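Local coordinates for protein PHOX (Pseudomonas fluorescens, PDB 4A9V) that hydrolyses phosphate monoesters as an alkaline phosphatase of the PhoX family, a beta-propeller enzyme that uses a complex iron-calcium cofactor, at residues G53-D66 with E108-I122. Numbering follows the deposited sequence.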
loop_
_atom_site.group_PDB
_atom_site.type_symbol
_atom_site.label_atom_id
_atom_site.label_comp_id
_atom_site.label_asym_id
_atom_site.label_seq_id
_atom_site.Cartn_x
_atom_site.Cartn_y
_atom_site.Cartn_z
ATOM N N GLY A 53 -26.479 -8.322 -1.201
ATOM C CA GLY A 53 -25.503 -9.154 -0.517
ATOM C C GLY A 53 -25.554 -10.628 -0.874
ATOM O O GLY A 53 -24.738 -11.406 -0.392
ATOM N N ASN A 54 -26.531 -11.028 -1.684
ATOM C CA ASN A 54 -26.746 -12.439 -1.969
ATOM C C ASN A 54 -25.860 -12.986 -3.087
ATOM O O ASN A 54 -25.925 -14.179 -3.384
ATOM C CB ASN A 54 -28.219 -12.706 -2.306
ATOM C CG ASN A 54 -29.121 -12.609 -1.093
ATOM O OD1 ASN A 54 -29.962 -11.715 -0.999
ATOM N ND2 ASN A 54 -28.898 -13.481 -0.133
ATOM N N GLY A 55 -24.949 -12.172 -3.610
ATOM C CA GLY A 55 -23.983 -12.679 -4.577
ATOM C C GLY A 55 -23.159 -13.817 -3.993
ATOM O O GLY A 55 -22.851 -13.832 -2.802
ATOM N N THR A 56 -22.799 -14.777 -4.831
ATOM C CA THR A 56 -22.058 -15.944 -4.373
ATOM C C THR A 56 -20.549 -15.687 -4.307
ATOM O O THR A 56 -20.026 -14.772 -4.942
ATOM C CB THR A 56 -22.314 -17.152 -5.282
ATOM O OG1 THR A 56 -21.784 -16.868 -6.579
ATOM C CG2 THR A 56 -23.808 -17.451 -5.384
ATOM N N ALA A 57 -19.842 -16.586 -3.632
ATOM C CA ALA A 57 -18.385 -16.590 -3.661
ATOM C C ALA A 57 -17.864 -16.758 -5.079
ATOM O O ALA A 57 -16.942 -16.056 -5.492
ATOM C CB ALA A 57 -17.841 -17.691 -2.770
ATOM N N ALA A 58 -18.451 -17.687 -5.827
ATOM C CA ALA A 58 -18.007 -17.931 -7.192
ATOM C C ALA A 58 -18.167 -16.689 -8.066
ATOM O O ALA A 58 -17.313 -16.393 -8.895
ATOM C CB ALA A 58 -18.763 -19.105 -7.794
ATOM N N ALA A 59 -19.255 -15.951 -7.867
ATOM C CA ALA A 59 -19.431 -14.691 -8.574
ATOM C C ALA A 59 -18.368 -13.674 -8.178
ATOM O O ALA A 59 -17.816 -12.987 -9.025
ATOM C CB ALA A 59 -20.821 -14.126 -8.331
ATOM N N GLN A 60 -18.066 -13.583 -6.888
ATOM C CA GLN A 60 -17.098 -12.597 -6.432
ATOM C C GLN A 60 -15.700 -12.900 -6.980
ATOM O O GLN A 60 -14.929 -11.974 -7.237
ATOM C CB GLN A 60 -17.078 -12.515 -4.905
ATOM C CG GLN A 60 -16.104 -11.480 -4.352
ATOM C CD GLN A 60 -16.447 -10.056 -4.745
ATOM O OE1 GLN A 60 -17.350 -9.439 -4.190
ATOM N NE2 GLN A 60 -15.715 -9.527 -5.708
ATOM N N GLU A 61 -15.426 -14.174 -7.266
ATOM C CA GLU A 61 -14.153 -14.563 -7.872
ATOM C C GLU A 61 -13.987 -14.075 -9.306
ATOM O O GLU A 61 -12.873 -14.103 -9.826
ATOM C CB GLU A 61 -13.959 -16.083 -7.802
ATOM C CG GLU A 61 -13.729 -16.570 -6.375
ATOM C CD GLU A 61 -13.718 -18.082 -6.211
ATOM O OE1 GLU A 61 -14.145 -18.814 -7.126
ATOM O OE2 GLU A 61 -13.463 -18.541 -5.077
ATOM N N VAL A 62 -15.071 -13.606 -9.929
ATOM C CA VAL A 62 -15.017 -13.056 -11.285
ATOM C C VAL A 62 -15.550 -11.619 -11.341
ATOM O O VAL A 62 -15.866 -11.102 -12.412
ATOM C CB VAL A 62 -15.765 -13.944 -12.314
ATOM C CG1 VAL A 62 -15.061 -15.284 -12.459
ATOM C CG2 VAL A 62 -17.227 -14.131 -11.940
ATOM N N GLN A 63 -15.576 -10.966 -10.182
ATOM C CA GLN A 63 -15.984 -9.569 -10.061
ATOM C C GLN A 63 -14.845 -8.763 -9.452
ATOM O O GLN A 63 -14.040 -9.283 -8.683
ATOM C CB GLN A 63 -17.221 -9.446 -9.160
ATOM C CG GLN A 63 -18.487 -9.997 -9.796
ATOM C CD GLN A 63 -19.592 -10.268 -8.792
ATOM O OE1 GLN A 63 -19.347 -10.503 -7.598
ATOM N NE2 GLN A 63 -20.816 -10.327 -9.290
ATOM N N PHE A 64 -14.788 -7.486 -9.807
ATOM C CA PHE A 64 -13.860 -6.559 -9.184
ATOM C C PHE A 64 -13.934 -6.717 -7.665
ATOM O O PHE A 64 -15.016 -6.786 -7.086
ATOM C CB PHE A 64 -14.207 -5.126 -9.595
ATOM C CG PHE A 64 -13.116 -4.131 -9.323
ATOM C CD1 PHE A 64 -11.982 -4.101 -10.118
ATOM C CD2 PHE A 64 -13.261 -3.185 -8.328
ATOM C CE1 PHE A 64 -11.001 -3.155 -9.909
ATOM C CE2 PHE A 64 -12.281 -2.234 -8.108
ATOM C CZ PHE A 64 -11.144 -2.224 -8.895
ATOM N N GLY A 65 -12.770 -6.790 -7.029
ATOM C CA GLY A 65 -12.699 -7.049 -5.602
ATOM C C GLY A 65 -13.100 -5.842 -4.784
ATOM O O GLY A 65 -13.478 -4.790 -5.313
ATOM N N ASP A 66 -13.063 -6.022 -3.468
ATOM C CA ASP A 66 -13.511 -5.005 -2.525
ATOM C C ASP A 66 -12.339 -4.114 -2.104
ATOM O O ASP A 66 -11.175 -4.401 -2.391
ATOM C CB ASP A 66 -14.157 -5.688 -1.312
ATOM C CG ASP A 66 -15.223 -4.832 -0.633
ATOM O OD1 ASP A 66 -15.344 -3.631 -0.965
ATOM O OD2 ASP A 66 -15.912 -5.373 0.264
ATOM N N GLU A 108 -18.515 -21.260 2.713
ATOM C CA GLU A 108 -18.823 -20.434 1.552
ATOM C C GLU A 108 -18.672 -18.948 1.857
ATOM O O GLU A 108 -18.128 -18.204 1.043
ATOM C CB GLU A 108 -20.218 -20.748 1.007
ATOM C CG GLU A 108 -20.224 -21.855 -0.044
ATOM C CD GLU A 108 -19.487 -21.463 -1.321
ATOM O OE1 GLU A 108 -19.879 -20.453 -1.944
ATOM O OE2 GLU A 108 -18.585 -22.220 -1.765
ATOM N N ASP A 109 -19.062 -18.519 3.057
ATOM C CA ASP A 109 -18.847 -17.115 3.432
ATOM C C ASP A 109 -17.353 -16.774 3.458
ATOM O O ASP A 109 -16.949 -15.685 3.047
ATOM C CB ASP A 109 -19.452 -16.793 4.801
ATOM C CG ASP A 109 -20.954 -16.528 4.763
ATOM O OD1 ASP A 109 -21.583 -16.629 3.683
ATOM O OD2 ASP A 109 -21.506 -16.259 5.856
ATOM N N VAL A 110 -16.533 -17.681 3.980
ATOM C CA VAL A 110 -15.086 -17.440 4.035
ATOM C C VAL A 110 -14.462 -17.415 2.636
ATOM O O VAL A 110 -13.691 -16.511 2.309
ATOM C CB VAL A 110 -14.384 -18.491 4.916
ATOM C CG1 VAL A 110 -12.873 -18.359 4.789
ATOM C CG2 VAL A 110 -14.821 -18.331 6.364
ATOM N N ARG A 111 -14.892 -18.334 1.776
ATOM C CA ARG A 111 -14.485 -18.296 0.375
ATOM C C ARG A 111 -14.857 -16.970 -0.286
ATOM O O ARG A 111 -14.081 -16.397 -1.052
ATOM C CB ARG A 111 -15.140 -19.449 -0.373
ATOM C CG ARG A 111 -14.736 -19.534 -1.829
ATOM C CD ARG A 111 -15.576 -20.555 -2.563
ATOM N NE ARG A 111 -15.406 -20.423 -4.002
ATOM C CZ ARG A 111 -16.112 -21.100 -4.898
ATOM N NH1 ARG A 111 -17.062 -21.936 -4.503
ATOM N NH2 ARG A 111 -15.876 -20.934 -6.191
ATOM N N LYS A 112 -16.034 -16.448 0.042
ATOM C CA LYS A 112 -16.507 -15.196 -0.531
ATOM C C LYS A 112 -15.658 -14.002 -0.067
ATOM O O LYS A 112 -15.348 -13.116 -0.857
ATOM C CB LYS A 112 -17.971 -14.992 -0.157
ATOM C CG LYS A 112 -18.622 -13.750 -0.717
ATOM C CD LYS A 112 -20.124 -13.804 -0.508
ATOM C CE LYS A 112 -20.760 -12.442 -0.668
ATOM N NZ LYS A 112 -22.244 -12.504 -0.554
ATOM N N ALA A 113 -15.252 -13.996 1.201
ATOM C CA ALA A 113 -14.349 -12.958 1.715
ATOM C C ALA A 113 -12.984 -13.044 1.038
ATOM O O ALA A 113 -12.439 -12.030 0.608
ATOM C CB ALA A 113 -14.216 -13.067 3.231
ATOM N N LEU A 114 -12.432 -14.243 0.933
ATOM C CA LEU A 114 -11.145 -14.413 0.262
ATOM C C LEU A 114 -11.221 -13.989 -1.210
ATOM O O LEU A 114 -10.263 -13.431 -1.758
ATOM C CB LEU A 114 -10.701 -15.873 0.371
ATOM C CG LEU A 114 -10.038 -16.217 1.706
ATOM C CD1 LEU A 114 -10.144 -17.703 1.996
ATOM C CD2 LEU A 114 -8.584 -15.786 1.726
ATOM N N ALA A 115 -12.390 -14.180 -1.820
ATOM C CA ALA A 115 -12.617 -13.799 -3.207
ATOM C C ALA A 115 -12.548 -12.286 -3.404
ATOM O O ALA A 115 -12.275 -11.811 -4.504
ATOM C CB ALA A 115 -13.961 -14.324 -3.674
ATOM N N CYS A 116 -12.889 -11.536 -2.361
ATOM C CA CYS A 116 -12.870 -10.081 -2.416
ATOM C C CYS A 116 -11.473 -9.490 -2.472
ATOM O O CYS A 116 -11.345 -8.302 -2.743
ATOM C CB CYS A 116 -13.553 -9.506 -1.182
ATOM S SG CYS A 116 -15.351 -9.633 -1.141
ATOM N N GLU A 117 -10.481 -10.243 -2.001
ATOM C CA GLU A 117 -9.138 -9.714 -1.797
ATOM C C GLU A 117 -8.213 -10.210 -2.893
ATOM O O GLU A 117 -8.524 -11.173 -3.589
ATOM C CB GLU A 117 -8.619 -10.126 -0.421
ATOM C CG GLU A 117 -9.590 -9.725 0.686
ATOM C CD GLU A 117 -9.093 -9.917 2.101
ATOM O OE1 GLU A 117 -7.899 -10.170 2.329
ATOM O OE2 GLU A 117 -9.956 -9.844 3.006
ATOM N N GLY A 118 -7.082 -9.534 -3.045
ATOM C CA GLY A 118 -6.097 -9.906 -4.051
ATOM C C GLY A 118 -5.853 -8.754 -5.000
ATOM O O GLY A 118 -5.587 -7.629 -4.565
ATOM N N VAL A 119 -5.932 -9.046 -6.295
ATOM C CA VAL A 119 -5.698 -8.066 -7.342
ATOM C C VAL A 119 -6.782 -8.228 -8.403
ATOM O O VAL A 119 -7.239 -9.337 -8.693
ATOM C CB VAL A 119 -4.283 -8.224 -7.950
ATOM C CG1 VAL A 119 -4.072 -7.283 -9.125
ATOM C CG2 VAL A 119 -3.224 -7.978 -6.882
ATOM N N SER A 120 -7.195 -7.100 -8.968
ATOM C CA SER A 120 -8.022 -7.079 -10.172
ATOM C C SER A 120 -7.215 -6.441 -11.297
ATOM O O SER A 120 -6.785 -5.297 -11.178
ATOM C CB SER A 120 -9.275 -6.240 -9.924
ATOM O OG SER A 120 -10.063 -6.769 -8.886
ATOM N N VAL A 121 -6.963 -7.201 -12.361
ATOM C CA VAL A 121 -6.359 -6.659 -13.573
ATOM C C VAL A 121 -7.471 -6.347 -14.562
ATOM O O VAL A 121 -8.344 -7.186 -14.796
ATOM C CB VAL A 121 -5.376 -7.658 -14.219
ATOM C CG1 VAL A 121 -4.730 -7.051 -15.457
ATOM C CG2 VAL A 121 -4.318 -8.096 -13.222
ATOM N N ILE A 122 -7.485 -5.110 -15.054
ATOM C CA ILE A 122 -8.510 -4.668 -15.990
ATOM C C ILE A 122 -7.896 -3.954 -17.181
ATOM O O ILE A 122 -6.850 -3.319 -17.066
ATOM C CB ILE A 122 -9.549 -3.748 -15.316
ATOM C CG1 ILE A 122 -8.924 -2.426 -14.855
ATOM C CG2 ILE A 122 -10.239 -4.475 -14.169
ATOM C CD1 ILE A 122 -9.942 -1.435 -14.327
HETATM O O HOH W 1 -21.149 -18.156 -1.587
HETATM O O HOH W 2 -20.045 -19.842 -4.659
HETATM O O HOH W 3 -12.044 -17.556 -2.815
#
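Arg-111 grips the Glu-61 carboxylate side-on with two nitrogens: NH2 reaches OE1 at 2.9 Å on its syn side but tilted out of the carboxylate plane, while NE meets OE2 from above that plane. The two flat groups are 47° apart. The extended Arg-111 chain (chi1 -178°, CG opposite the backbone N) passes Ala-57 CB and carries NH1 to the syn lone pair of Glu-108 OE2, completing a three-residue salt-bridge network. Replacing Arg-111 by an alanine would probably leave the carboxylates of Glu-61 and Glu-108 without their shared cation and take away part of the cover on Ala-57 CB. Two waters link Glu-108 OE1 to the backbone N atoms of Ala-57 and Ala-58, at the start of helix 57-60. Lys-112, likewise extended, runs past Ala-57 and donates a hydrogen bond from NZ to Gly-55 O, 2.7 Å away.

Two alanine methyls fill the interface between the helices. Ala-57 CB sits 3.8 Å from Lys-112 CB, and Ala-115 CB lies against Glu-61 CG (3.5 Å) and Gln-60 CG. Separately, Phe-64 CD1 touches Ser-120 CB at 3.5 Å.

Beyond the helix, Asp-66 N hydrogen-bonds to Cys-116 O (2.9 Å) on a lone pair, in the carbonyl plane, and Gly-65 N to Ser-120 OG (3.3 Å), whose hydroxyl also pairs with Asn-89.

Helix 57-60 thus packs on helix 107-115; the following loop crosses Cys-116 and the start of inner strand 118-127, then leads to strand 68-76, an edge of the same four-stranded antiparallel propeller sheet.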